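Local coordinates for erythrocyte membrane protein 1 (Plasmodium falciparum, PDB 2XU0), which probably binds host-cell surface receptors, this chain being the N-terminal NTS-DBL1 part of a much longer membrane adhesin implicated in rosetting, at residues Glu168-Val173 / Thr269-Tyr274; Glu322-Lys327 / Asn450-Asn455; Ile329-Val334 / Ile378-Trp383. The protein carries 10 engineered substitutions. One frame throughout, in Å; residues are numbered along the deposited sequence. Where two conformers were deposited one is given.

Interaction 1: residues Glu168-Val173 / Thr269-Tyr274; sequences EGNYIV and TCSAPY
The flat carboxamide of Asn170 lies with one face against Ser271. Ser271 OG stands directly above Asn170 CG at 3.7 Å, and Ser271 CB is almost equidistant from the carbon, oxygen and nitrogen of the amide, 3.7 Å from Asn170 ND2. The amide edges make no hydrogen bond to the 269-274 loop. The same hydroxyl also lies close to the helix backbone: Ser271 OG is 3.3 Å from Asn170 CA and 3.6 Å from Gly169 C, the carbonyl carbon. Asn170 N is near as well, but its N-H is not aimed well enough for a hydrogen bond. With chi1 at 58°, OG is placed between the backbone N and the carbonyl carbon of its own residue. The loop leaves helix 249-268 through a type I turn from Thr269 to Ala272, closed by Ala272 N to Thr269 O, and packs on helix 154-175, both within the Duffy-binding domain. Cys270, inside that turn, is the partner of Cys76 in a disulfide known for this protein. One helical turn beyond Gly169, Val173 points at the loop. Its CG1, anti to the backbone N, is 3.3 Å from Ser271 O and meets Pro273 CD tip to tip at 3.8 Å, while Val173 CG2 rests on Ala272 CA. The Val173 side chain also touches Ile188 of helix 186-204.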
loop_
_atom_site.group_PDB
_atom_site.type_symbol
_atom_site.label_atom_id
_atom_site.label_comp_id
_atom_site.label_asym_id
_atom_site.label_seq_id
_atom_site.Cartn_x
_atom_site.Cartn_y
_atom_site.Cartn_z
ATOM N N GLU A 168 4.272 13.780 6.474
ATOM C CA GLU A 168 4.115 12.514 5.729
ATOM C C GLU A 168 3.660 12.800 4.281
ATOM O O GLU A 168 4.232 12.254 3.330
ATOM C CB GLU A 168 3.106 11.571 6.463
ATOM C CG GLU A 168 2.833 10.257 5.733
ATOM C CD GLU A 168 4.022 9.370 5.402
ATOM O OE1 GLU A 168 5.049 9.443 6.121
ATOM O OE2 GLU A 168 3.895 8.541 4.471
ATOM N N GLY A 169 2.643 13.665 4.147
ATOM C CA GLY A 169 2.118 14.110 2.858
ATOM C C GLY A 169 3.189 14.773 2.018
ATOM O O GLY A 169 3.334 14.474 0.827
ATOM N N ASN A 170 3.988 15.666 2.662
ATOM C CA ASN A 170 5.095 16.318 1.964
ATOM C C ASN A 170 6.069 15.309 1.428
ATOM O O ASN A 170 6.411 15.384 0.247
ATOM C CB ASN A 170 5.774 17.358 2.849
ATOM C CG ASN A 170 5.898 18.678 2.137
ATOM O OD1 ASN A 170 6.403 18.766 1.005
ATOM N ND2 ASN A 170 5.352 19.712 2.741
ATOM N N TYR A 171 6.437 14.274 2.235
ATOM C CA TYR A 171 7.353 13.263 1.703
ATOM C C TYR A 171 6.717 12.569 0.517
ATOM O O TYR A 171 7.354 12.464 -0.526
ATOM C CB TYR A 171 7.833 12.213 2.754
ATOM C CG TYR A 171 8.535 11.069 2.045
ATOM C CD1 TYR A 171 9.876 11.167 1.686
ATOM C CD2 TYR A 171 7.814 9.979 1.558
ATOM C CE1 TYR A 171 10.488 10.197 0.889
ATOM C CE2 TYR A 171 8.403 9.029 0.729
ATOM C CZ TYR A 171 9.752 9.120 0.429
ATOM O OH TYR A 171 10.342 8.164 -0.355
ATOM N N ILE A 172 5.463 12.024 0.692
ATOM C CA ILE A 172 4.816 11.253 -0.378
ATOM C C ILE A 172 4.783 12.034 -1.663
ATOM O O ILE A 172 5.183 11.523 -2.706
ATOM C CB ILE A 172 3.382 10.722 0.004
ATOM C CG1 ILE A 172 3.372 9.732 1.212
ATOM C CG2 ILE A 172 2.605 10.205 -1.223
ATOM C CD1 ILE A 172 4.069 8.461 1.036
ATOM N N VAL A 173 4.253 13.258 -1.601
ATOM C CA VAL A 173 4.111 14.108 -2.796
ATOM C C VAL A 173 5.460 14.378 -3.449
ATOM O O VAL A 173 5.558 14.337 -4.676
ATOM C CB VAL A 173 3.362 15.423 -2.458
ATOM C CG1 VAL A 173 3.447 16.430 -3.612
ATOM C CG2 VAL A 173 1.915 15.141 -2.085
ATOM N N THR A 269 -3.013 16.530 2.936
ATOM C CA THR A 269 -3.037 17.018 1.553
ATOM C C THR A 269 -2.546 18.485 1.388
ATOM O O THR A 269 -2.588 18.983 0.265
ATOM C CB THR A 269 -4.430 16.870 0.946
ATOM O OG1 THR A 269 -5.339 17.530 1.822
ATOM C CG2 THR A 269 -4.825 15.428 0.698
ATOM N N CYS A 270 -2.064 19.152 2.469
ATOM C CA CYS A 270 -1.503 20.535 2.423
ATOM C C CYS A 270 -0.609 20.764 1.182
ATOM O O CYS A 270 -0.770 21.763 0.481
ATOM C CB CYS A 270 -0.750 20.889 3.713
ATOM S SG CYS A 270 -1.796 21.223 5.151
ATOM N N SER A 271 0.300 19.811 0.895
ATOM C CA SER A 271 1.263 19.879 -0.216
ATOM C C SER A 271 0.853 19.097 -1.439
ATOM O O SER A 271 1.663 18.940 -2.353
ATOM C CB SER A 271 2.629 19.377 0.249
ATOM O OG SER A 271 2.514 18.049 0.738
ATOM N N ALA A 272 -0.369 18.556 -1.459
ATOM C CA ALA A 272 -0.790 17.734 -2.592
ATOM C C ALA A 272 -0.852 18.596 -3.846
ATOM O O ALA A 272 -1.247 19.762 -3.742
ATOM C CB ALA A 272 -2.141 17.077 -2.306
ATOM N N PRO A 273 -0.394 18.092 -5.014
ATOM C CA PRO A 273 -0.439 18.919 -6.232
ATOM C C PRO A 273 -1.853 19.372 -6.536
ATOM O O PRO A 273 -2.804 18.629 -6.246
ATOM C CB PRO A 273 0.036 17.965 -7.328
ATOM C CG PRO A 273 0.770 16.895 -6.620
ATOM C CD PRO A 273 0.089 16.731 -5.315
ATOM N N TYR A 274 -1.997 20.583 -7.122
ATOM C CA TYR A 274 -3.315 21.098 -7.509
ATOM C C TYR A 274 -4.029 20.155 -8.463
ATOM O O TYR A 274 -5.192 19.856 -8.257
ATOM C CB TYR A 274 -3.254 22.516 -8.114
ATOM C CG TYR A 274 -4.639 23.044 -8.431
ATOM C CD1 TYR A 274 -5.482 23.498 -7.416
ATOM C CD2 TYR A 274 -5.145 23.001 -9.730
ATOM C CE1 TYR A 274 -6.770 23.950 -7.696
ATOM C CE2 TYR A 274 -6.434 23.450 -10.022
ATOM C CZ TYR A 274 -7.238 23.935 -9.002
ATOM O OH TYR A 274 -8.508 24.380 -9.279
#

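Interaction 2: residues Glu322-Lys327 / Asn450-Asn455; sequences EFCRIK and NKIDFN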
loop_
_atom_site.group_PDB
_atom_site.type_symbol
_atom_site.label_atom_id
_atom_site.label_comp_id
_atom_site.label_asym_id
_atom_site.label_seq_id
_atom_site.Cartn_x
_atom_site.Cartn_y
_atom_site.Cartn_z
ATOM N N GLU A 322 2.494 -2.485 -6.257
ATOM C CA GLU A 322 3.920 -2.132 -6.262
ATOM C C GLU A 322 4.750 -3.213 -6.884
ATOM O O GLU A 322 5.738 -2.887 -7.530
ATOM C CB GLU A 322 4.422 -1.791 -4.846
ATOM C CG GLU A 322 3.889 -0.454 -4.370
ATOM C CD GLU A 322 4.456 0.734 -5.129
ATOM O OE1 GLU A 322 5.598 1.140 -4.810
ATOM O OE2 GLU A 322 3.797 1.208 -6.087
ATOM N N PHE A 323 4.348 -4.504 -6.728
ATOM C CA PHE A 323 5.026 -5.645 -7.356
ATOM C C PHE A 323 4.882 -5.495 -8.879
ATOM O O PHE A 323 5.877 -5.576 -9.602
ATOM C CB PHE A 323 4.416 -7.022 -6.887
ATOM C CG PHE A 323 4.733 -8.189 -7.808
ATOM C CD1 PHE A 323 6.036 -8.686 -7.913
ATOM C CD2 PHE A 323 3.763 -8.710 -8.660
ATOM C CE1 PHE A 323 6.343 -9.706 -8.823
ATOM C CE2 PHE A 323 4.071 -9.745 -9.558
ATOM C CZ PHE A 323 5.360 -10.221 -9.642
ATOM N N CYS A 324 3.637 -5.307 -9.369
ATOM C CA CYS A 324 3.348 -5.174 -10.811
ATOM C C CYS A 324 4.039 -3.937 -11.408
ATOM O O CYS A 324 4.558 -4.002 -12.528
ATOM C CB CYS A 324 1.845 -5.130 -11.044
ATOM S SG CYS A 324 0.987 -6.685 -10.686
ATOM N N ARG A 325 4.035 -2.821 -10.670
ATOM C CA ARG A 325 4.652 -1.567 -11.114
ATOM C C ARG A 325 6.163 -1.766 -11.268
ATOM O O ARG A 325 6.669 -1.545 -12.356
ATOM C CB ARG A 325 4.328 -0.414 -10.163
ATOM C CG ARG A 325 5.024 0.908 -10.540
ATOM C CD ARG A 325 4.718 2.015 -9.550
ATOM N NE ARG A 325 5.480 1.894 -8.304
ATOM C CZ ARG A 325 6.728 2.328 -8.128
ATOM N NH1 ARG A 325 7.389 2.894 -9.127
ATOM N NH2 ARG A 325 7.328 2.180 -6.958
ATOM N N ILE A 326 6.845 -2.252 -10.201
ATOM C CA ILE A 326 8.279 -2.545 -10.167
ATOM C C ILE A 326 8.689 -3.617 -11.181
ATOM O O ILE A 326 9.754 -3.482 -11.786
ATOM C CB ILE A 326 8.814 -2.812 -8.715
ATOM C CG1 ILE A 326 8.612 -1.592 -7.757
ATOM C CG2 ILE A 326 10.259 -3.291 -8.682
ATOM C CD1 ILE A 326 9.116 -0.268 -8.303
ATOM N N LYS A 327 7.872 -4.668 -11.365
ATOM C CA LYS A 327 8.140 -5.731 -12.334
ATOM C C LYS A 327 8.325 -5.148 -13.747
ATOM O O LYS A 327 9.233 -5.575 -14.468
ATOM C CB LYS A 327 7.030 -6.805 -12.327
ATOM C CG LYS A 327 7.304 -7.986 -13.261
ATOM C CD LYS A 327 6.161 -9.008 -13.237
ATOM C CE LYS A 327 6.456 -10.128 -14.192
ATOM N NZ LYS A 327 5.403 -11.176 -14.184
ATOM N N ASN A 450 2.463 -12.213 -20.980
ATOM C CA ASN A 450 2.881 -11.552 -19.738
ATOM C C ASN A 450 1.740 -10.927 -18.897
ATOM O O ASN A 450 1.954 -9.911 -18.224
ATOM C CB ASN A 450 4.023 -10.550 -20.004
ATOM C CG ASN A 450 3.703 -9.462 -21.003
ATOM O OD1 ASN A 450 4.290 -9.401 -22.085
ATOM N ND2 ASN A 450 2.805 -8.551 -20.651
ATOM N N LYS A 451 0.545 -11.542 -18.922
ATOM C CA LYS A 451 -0.564 -11.048 -18.123
ATOM C C LYS A 451 -0.408 -11.527 -16.681
ATOM O O LYS A 451 -0.096 -12.696 -16.448
ATOM C CB LYS A 451 -1.949 -11.393 -18.733
ATOM C CG LYS A 451 -2.303 -12.888 -18.859
ATOM C CD LYS A 451 -3.219 -13.407 -17.729
ATOM C CE LYS A 451 -4.696 -13.398 -18.067
ATOM N NZ LYS A 451 -5.289 -12.037 -17.967
ATOM N N ILE A 452 -0.592 -10.614 -15.717
ATOM C CA ILE A 452 -0.500 -10.923 -14.298
ATOM C C ILE A 452 -1.702 -11.765 -13.895
ATOM O O ILE A 452 -2.839 -11.378 -14.176
ATOM C CB ILE A 452 -0.409 -9.622 -13.459
ATOM C CG1 ILE A 452 0.873 -8.783 -13.793
ATOM C CG2 ILE A 452 -0.558 -9.909 -11.973
ATOM C CD1 ILE A 452 2.275 -9.360 -13.360
ATOM N N ASP A 453 -1.444 -12.930 -13.257
ATOM C CA ASP A 453 -2.485 -13.827 -12.747
ATOM C C ASP A 453 -1.965 -14.482 -11.494
ATOM O O ASP A 453 -1.202 -15.464 -11.562
ATOM C CB ASP A 453 -2.966 -14.847 -13.795
ATOM C CG ASP A 453 -4.167 -15.703 -13.370
ATOM O OD1 ASP A 453 -4.675 -15.512 -12.247
ATOM O OD2 ASP A 453 -4.607 -16.540 -14.170
ATOM N N PHE A 454 -2.373 -13.923 -10.343
ATOM C CA PHE A 454 -1.994 -14.389 -9.013
ATOM C C PHE A 454 -2.514 -15.796 -8.711
ATOM O O PHE A 454 -1.977 -16.458 -7.810
ATOM C CB PHE A 454 -2.315 -13.364 -7.926
ATOM C CG PHE A 454 -1.464 -12.107 -8.066
ATOM C CD1 PHE A 454 -0.083 -12.151 -7.860
ATOM C CD2 PHE A 454 -2.043 -10.890 -8.415
ATOM C CE1 PHE A 454 0.704 -10.992 -7.991
ATOM C CE2 PHE A 454 -1.262 -9.741 -8.574
ATOM C CZ PHE A 454 0.104 -9.795 -8.354
ATOM N N ASN A 455 -3.541 -16.254 -9.483
ATOM C CA ASN A 455 -4.082 -17.609 -9.386
ATOM C C ASN A 455 -3.206 -18.605 -10.179
ATOM O O ASN A 455 -3.447 -19.793 -10.119
ATOM C CB ASN A 455 -5.545 -17.667 -9.854
ATOM C CG ASN A 455 -6.511 -17.010 -8.918
ATOM O OD1 ASN A 455 -7.337 -16.165 -9.303
ATOM N ND2 ASN A 455 -6.400 -17.330 -7.659
HETATM O O HOH W 1 3.944 -9.617 -16.362
#
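Ile452 and Phe454, two apolar side chains of an irregular loop, pack against Phe323 and Cys324 of helix 311-338. Among the carbon contacts, Phe323 CD2 lies at the edge of the Phe454 ring, 3.8 Å from Phe454 CZ, and the two side chains slide past each other in opposite directions. Ile452 CD1 is 4.2 Å from Phe323 CE2. The Phe323 ring also meets those of Trp319, Trp383 and Phe461, a larger aromatic cluster.

Sulfur supplies the second kind of contact. Cys324 SG touches both Ile452 CG1 and CG2, and approaches the Phe454 ring obliquely, 5.2 Å from the centroid. This sulfur belongs to the disulfide with Cys442, a residue that the Ile452 and Phe454 side chains also touch.

Across the contact, the polar link runs through Lys327 and a water. The extended lysine chain runs tip to tip toward Ile452, with Lys327 NZ 3.7 Å from Ile452 CD1. The ammonium donates to Thr460 O and to the water, 3.1 Å from Lys327 NZ, which donates to Asn450 O.

With no direct hydrogen bond between the segments, cohesion rests on apolar and sulfur packing beside a disulfide, with the lysine tying Thr460 O directly and Asn450 O through water.

Interaction 3: residues Ile329-Val334 / Ile378-Trp383; sequences IKIDKV and IKYNEW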
loop_
_atom_site.group_PDB
_atom_site.type_symbol
_atom_site.label_atom_id
_atom_site.label_comp_id
_atom_site.label_asym_id
_atom_site.label_seq_id
_atom_site.Cartn_x
_atom_site.Cartn_y
_atom_site.Cartn_z
ATOM N N ILE A 329 9.382 -2.106 -14.507
ATOM C CA ILE A 329 10.682 -1.435 -14.495
ATOM C C ILE A 329 11.835 -2.443 -14.656
ATOM O O ILE A 329 12.769 -2.203 -15.439
ATOM C CB ILE A 329 10.845 -0.592 -13.219
ATOM C CG1 ILE A 329 9.873 0.623 -13.222
ATOM C CG2 ILE A 329 12.327 -0.166 -13.019
ATOM C CD1 ILE A 329 9.709 1.294 -11.850
ATOM N N LYS A 330 11.755 -3.571 -13.930
ATOM C CA LYS A 330 12.795 -4.593 -13.956
ATOM C C LYS A 330 12.849 -5.335 -15.275
ATOM O O LYS A 330 13.948 -5.594 -15.742
ATOM C CB LYS A 330 12.682 -5.544 -12.759
ATOM C CG LYS A 330 12.801 -4.816 -11.458
ATOM C CD LYS A 330 13.158 -5.719 -10.317
ATOM C CE LYS A 330 13.404 -4.878 -9.089
ATOM N NZ LYS A 330 14.846 -4.642 -8.836
ATOM N N ILE A 331 11.693 -5.634 -15.902
ATOM C CA ILE A 331 11.641 -6.319 -17.204
ATOM C C ILE A 331 12.334 -5.478 -18.295
ATOM O O ILE A 331 13.067 -6.030 -19.117
ATOM C CB ILE A 331 10.197 -6.731 -17.589
ATOM C CG1 ILE A 331 9.663 -7.883 -16.708
ATOM C CG2 ILE A 331 10.027 -7.023 -19.108
ATOM C CD1 ILE A 331 10.270 -9.221 -16.925
ATOM N N ASP A 332 12.095 -4.149 -18.275
ATOM C CA ASP A 332 12.686 -3.170 -19.194
ATOM C C ASP A 332 14.211 -3.141 -19.112
ATOM O O ASP A 332 14.863 -3.080 -20.158
ATOM C CB ASP A 332 12.077 -1.772 -18.985
ATOM C CG ASP A 332 10.651 -1.645 -19.492
ATOM O OD1 ASP A 332 9.925 -0.750 -18.999
ATOM O OD2 ASP A 332 10.257 -2.441 -20.385
ATOM N N LYS A 333 14.772 -3.250 -17.886
ATOM C CA LYS A 333 16.220 -3.289 -17.673
ATOM C C LYS A 333 16.794 -4.610 -18.170
ATOM O O LYS A 333 17.907 -4.638 -18.712
ATOM C CB LYS A 333 16.575 -3.045 -16.195
ATOM C CG LYS A 333 17.715 -2.056 -15.988
ATOM C CD LYS A 333 19.096 -2.711 -16.098
ATOM C CE LYS A 333 20.237 -1.725 -15.980
ATOM N NZ LYS A 333 20.487 -1.003 -17.253
ATOM N N VAL A 334 16.033 -5.707 -18.008
ATOM C CA VAL A 334 16.440 -7.029 -18.503
ATOM C C VAL A 334 16.425 -7.003 -20.043
ATOM O O VAL A 334 17.392 -7.450 -20.675
ATOM C CB VAL A 334 15.559 -8.168 -17.920
ATOM C CG1 VAL A 334 15.705 -9.461 -18.716
ATOM C CG2 VAL A 334 15.875 -8.391 -16.443
ATOM N N ILE A 378 19.936 -13.214 -13.709
ATOM C CA ILE A 378 20.262 -13.746 -12.378
ATOM C C ILE A 378 19.674 -12.811 -11.315
ATOM O O ILE A 378 18.957 -13.282 -10.435
ATOM C CB ILE A 378 21.801 -13.944 -12.198
ATOM C CG1 ILE A 378 22.367 -15.107 -13.076
ATOM C CG2 ILE A 378 22.221 -14.038 -10.715
ATOM C CD1 ILE A 378 22.377 -16.549 -12.499
ATOM N N LYS A 379 19.959 -11.494 -11.427
ATOM C CA LYS A 379 19.460 -10.445 -10.550
ATOM C C LYS A 379 17.907 -10.349 -10.557
ATOM O O LYS A 379 17.289 -10.217 -9.487
ATOM C CB LYS A 379 20.061 -9.093 -10.950
ATOM C CG LYS A 379 21.287 -8.679 -10.143
ATOM C CD LYS A 379 22.022 -7.501 -10.798
ATOM C CE LYS A 379 21.553 -6.148 -10.307
ATOM N NZ LYS A 379 22.174 -5.039 -11.079
ATOM N N TYR A 380 17.295 -10.402 -11.752
ATOM C CA TYR A 380 15.838 -10.356 -11.910
ATOM C C TYR A 380 15.223 -11.604 -11.264
ATOM O O TYR A 380 14.230 -11.495 -10.558
ATOM C CB TYR A 380 15.431 -10.283 -13.403
ATOM C CG TYR A 380 13.931 -10.287 -13.614
ATOM C CD1 TYR A 380 13.172 -9.140 -13.389
ATOM C CD2 TYR A 380 13.260 -11.453 -13.968
ATOM C CE1 TYR A 380 11.782 -9.145 -13.538
ATOM C CE2 TYR A 380 11.872 -11.468 -14.135
ATOM C CZ TYR A 380 11.137 -10.314 -13.903
ATOM O OH TYR A 380 9.772 -10.321 -14.065
ATOM N N ASN A 381 15.810 -12.773 -11.491
ATOM C CA ASN A 381 15.275 -14.000 -10.892
ATOM C C ASN A 381 15.362 -13.983 -9.358
ATOM O O ASN A 381 14.470 -14.545 -8.734
ATOM C CB ASN A 381 15.958 -15.255 -11.438
ATOM C CG ASN A 381 15.780 -15.494 -12.913
ATOM O OD1 ASN A 381 14.885 -14.944 -13.567
ATOM N ND2 ASN A 381 16.654 -16.318 -13.471
ATOM N N GLU A 382 16.395 -13.340 -8.752
ATOM C CA GLU A 382 16.464 -13.309 -7.281
ATOM C C GLU A 382 15.313 -12.473 -6.696
ATOM O O GLU A 382 14.674 -12.902 -5.721
ATOM C CB GLU A 382 17.831 -12.898 -6.702
ATOM C CG GLU A 382 18.296 -11.459 -6.835
ATOM C CD GLU A 382 19.580 -11.164 -6.078
ATOM O OE1 GLU A 382 20.208 -10.118 -6.359
ATOM O OE2 GLU A 382 19.961 -11.981 -5.206
ATOM N N TRP A 383 15.024 -11.305 -7.336
ATOM C CA TRP A 383 13.912 -10.447 -6.925
ATOM C C TRP A 383 12.594 -11.190 -7.046
ATOM O O TRP A 383 11.831 -11.167 -6.098
ATOM C CB TRP A 383 13.886 -9.151 -7.735
ATOM C CG TRP A 383 12.740 -8.248 -7.385
ATOM C CD1 TRP A 383 12.658 -7.388 -6.328
ATOM C CD2 TRP A 383 11.531 -8.088 -8.131
ATOM N NE1 TRP A 383 11.457 -6.718 -6.358
ATOM C CE2 TRP A 383 10.758 -7.108 -7.473
ATOM C CE3 TRP A 383 11.051 -8.632 -9.337
ATOM C CZ2 TRP A 383 9.491 -6.726 -7.931
ATOM C CZ3 TRP A 383 9.810 -8.223 -9.809
ATOM C CH2 TRP A 383 9.045 -7.286 -9.107
#
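Tyr380, the first residue of 378-383 to touch helix 311-338, meets three side chains of 329-334 along its length. Nearest its backbone, Tyr380 CB is 3.6 Å from Val334 CG2, the two side chains crossing at about a right angle. The ring, carried by a CG anti to the backbone N (chi1 178°), then passes Lys330, whose CB lies at the ring edge, near its plane and 3.7 Å from Tyr380 CD1. At the far end Ile331 CD1 comes close, 3.1 Å from Tyr380 OH and 3.3 Å from Tyr380 CZ, a tight approach of a methyl to the phenol carbon and its hydroxyl.

Three residues on, Trp383 presents a face of its indole to the aliphatic part of Lys330. The lysine CD lies 3.6 Å from Trp383 CD2, offset toward the rim, while Lys330 CE stands squarely over the five-membered ring, a CH-pi contact. The chain then bends at chi4 (-99°), leaving Lys330 NZ 4.5 Å from the centroid of that ring and still over the face in a cation-pi arrangement. The same ammonium forms a salt bridge with Glu107, so the charge probably interacts with both the indole face and the carboxylate.

The two helical segments run antiparallel, their axes 10.4 Å apart with a crossing angle of -162°, as in the long paired helices characteristic of the C-terminal subdomain of Duffy-binding-like domains.

How the interactions relate
All three contacts are largely buried, yet they divide between two parts of the fold. Interaction 1 sits alone in the Duffy-binding region, its centre about 27 Å from that of interaction 2, and joins a helix to a loop through a serine and a valine set against helix and loop backbone, without a hydrogen bond across. Interactions 2 and 3 lie side by side on helix 311-338 and touch directly: Ile326 CG2 is 3.6 Å from Trp383 CZ2, and Lys327 CE also packs on Tyr380. Along the chain, interaction 3 is nested within the loop closed by interaction 2. Moving outward from the chain centre, sulfur and aromatic packing beside a disulfide gives way to a partly exposed lysine laid over an indole.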